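Local coordinates for DNA polymerase (PDB 2PYJ) that replicates the viral genome by protein-primed, strand-displacing DNA synthesis with high processivity and fidelity, and also carries a 3'-5' exonuclease activity, at a contact of chain A with DNA. Residues are numbered along the deposited sequence; one frame, centred on the assembly and turned at random.

A contact of chain A with DNA. Residues 226-229, 305. With nucleotides of chain B.
Tyr226, Arg227, Gly228 and Gly229 form the YxGG motif of this type-B DNA polymerase, the segment between the exonuclease and polymerization domains that binds DNA and coordinates synthesis with degradation; here it meets the backbone of DT6 and DA7 of chain B. The direct polar grip is a backbone one: Gly228 N donates to OP1 of the DA7 phosphate over 2.8 Å, with 153° at the hydrogen. Although DT6 O3' also lies near Gly228 N, the N-H does not point to it, so the phosphate oxygen is the acceptor.

Tyr226 packs from the other end of DT6. With CG anti to the backbone N (chi1 178°), its ring meets the DT6 deoxyribose methylene: C5' lies to one face of the ring but well off its centre, just beyond the rim near CE2 and CZ, and is 3.4 Å from CE2. The contact is apolar. Arg227 approaches the same DA7 OP1 with its CB at 3.5 Å, while the extended chain carries the guanidinium away from the phosphate, leaving no direct ion pair between them.

Lys305 meets the DA7 phosphate with its CE methylene, 3.2 Å from OP2. A bend at chi4 (-49°) turns NZ past OP2 towards the sugar, leaving NZ 4.6 Å from OP2; any charge attraction would therefore act without a direct salt bridge.

Through water 2 the motif reaches into the minor groove. Gly229 N is 2.8 Å from water 2, which in turn lies 2.7 Å from O2 on the sugar edge of the paired DT6 base. Water 1, held by Gly229 O, is a longer 3.3 Å from DA7 O3' on the sugar-phosphate backbone.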
loop_
_atom_site.group_PDB
_atom_site.type_symbol
_atom_site.label_atom_id
_atom_site.label_comp_id
_atom_site.label_asym_id
_atom_site.label_seq_id
_atom_site.Cartn_x
_atom_site.Cartn_y
_atom_site.Cartn_z
ATOM N N TYR A 226 1.517 0.543 -18.225
ATOM C CA TYR A 226 1.161 0.873 -16.855
ATOM C C TYR A 226 2.439 1.035 -16.021
ATOM O O TYR A 226 3.224 0.089 -15.860
ATOM C CB TYR A 226 0.208 -0.195 -16.267
ATOM C CG TYR A 226 -0.205 0.021 -14.820
ATOM C CD1 TYR A 226 -0.541 1.299 -14.344
ATOM C CD2 TYR A 226 -0.280 -1.064 -13.925
ATOM C CE1 TYR A 226 -0.919 1.499 -13.024
ATOM C CE2 TYR A 226 -0.670 -0.876 -12.599
ATOM C CZ TYR A 226 -0.972 0.410 -12.151
ATOM O OH TYR A 226 -1.356 0.606 -10.853
ATOM N N ARG A 227 2.639 2.252 -15.522
ATOM C CA ARG A 227 3.797 2.595 -14.705
ATOM C C ARG A 227 3.326 3.363 -13.509
ATOM O O ARG A 227 2.132 3.719 -13.414
ATOM C CB ARG A 227 4.792 3.439 -15.512
ATOM C CG ARG A 227 5.431 2.710 -16.640
ATOM C CD ARG A 227 6.262 3.651 -17.497
ATOM N NE ARG A 227 6.859 2.946 -18.630
ATOM C CZ ARG A 227 6.274 2.771 -19.815
ATOM N NH1 ARG A 227 5.061 3.260 -20.055
ATOM N NH2 ARG A 227 6.918 2.111 -20.772
ATOM N N GLY A 228 4.255 3.645 -12.594
ATOM C CA GLY A 228 3.915 4.291 -11.325
ATOM C C GLY A 228 4.480 5.689 -11.151
ATOM O O GLY A 228 4.468 6.498 -12.082
ATOM N N GLY A 229 4.989 5.972 -9.954
ATOM C CA GLY A 229 5.375 7.339 -9.575
ATOM C C GLY A 229 6.714 7.805 -10.117
ATOM O O GLY A 229 7.648 7.000 -10.306
ATOM N N LYS A 305 12.273 -0.521 -17.439
ATOM C CA LYS A 305 12.324 -1.708 -16.582
ATOM C C LYS A 305 12.318 -3.003 -17.390
ATOM O O LYS A 305 11.905 -3.027 -18.548
ATOM C CB LYS A 305 11.149 -1.699 -15.597
ATOM C CG LYS A 305 11.208 -0.560 -14.582
ATOM C CD LYS A 305 10.393 -0.877 -13.339
ATOM C CE LYS A 305 10.209 0.342 -12.461
ATOM N NZ LYS A 305 11.474 1.072 -12.183
ATOM P P DT B 6 1.442 -3.090 -9.565
ATOM O OP1 DT B 6 1.409 -3.700 -10.883
ATOM O OP2 DT B 6 1.882 -3.858 -8.369
ATOM O "O5'" DT B 6 2.389 -1.805 -9.659
ATOM C "C5'" DT B 6 2.048 -0.692 -10.507
ATOM C "C4'" DT B 6 3.040 0.438 -10.328
ATOM O "O4'" DT B 6 2.919 0.987 -9.008
ATOM C "C3'" DT B 6 4.499 0.069 -10.513
ATOM O "O3'" DT B 6 5.124 1.138 -11.239
ATOM C "C2'" DT B 6 5.009 -0.103 -9.086
ATOM C "C1'" DT B 6 4.155 0.895 -8.331
ATOM N N1 DT B 6 3.923 0.489 -6.900
ATOM C C2 DT B 6 4.376 1.317 -5.898
ATOM O O2 DT B 6 4.963 2.374 -6.094
ATOM N N3 DT B 6 4.132 0.853 -4.641
ATOM C C4 DT B 6 3.490 -0.315 -4.265
ATOM O O4 DT B 6 3.345 -0.597 -3.095
ATOM C C5 DT B 6 3.027 -1.153 -5.350
ATOM C C7 DT B 6 2.323 -2.452 -5.068
ATOM C C6 DT B 6 3.265 -0.717 -6.607
ATOM P P DA B 7 6.626 1.143 -11.773
ATOM O OP1 DA B 7 6.674 2.238 -12.773
ATOM O OP2 DA B 7 7.034 -0.202 -12.177
ATOM O "O5'" DA B 7 7.510 1.548 -10.508
ATOM C "C5'" DA B 7 7.358 2.855 -9.944
ATOM C "C4'" DA B 7 8.156 3.015 -8.677
ATOM O "O4'" DA B 7 7.560 2.253 -7.627
ATOM C "C3'" DA B 7 9.597 2.512 -8.729
ATOM O "O3'" DA B 7 10.448 3.616 -8.793
ATOM C "C2'" DA B 7 9.799 1.719 -7.425
ATOM C "C1'" DA B 7 8.529 1.996 -6.656
ATOM N N9 DA B 7 7.995 0.911 -5.828
ATOM C C8 DA B 7 7.321 -0.208 -6.246
ATOM N N7 DA B 7 6.931 -0.995 -5.269
ATOM C C5 DA B 7 7.389 -0.345 -4.142
ATOM C C6 DA B 7 7.325 -0.652 -2.776
ATOM N N6 DA B 7 6.725 -1.729 -2.288
ATOM N N1 DA B 7 7.895 0.217 -1.917
ATOM C C2 DA B 7 8.500 1.308 -2.384
ATOM N N3 DA B 7 8.631 1.702 -3.638
ATOM C C4 DA B 7 8.045 0.830 -4.476
HETATM O O HOH W 1 10.323 6.471 -10.411
HETATM O O HOH W 2 5.169 4.643 -7.506
#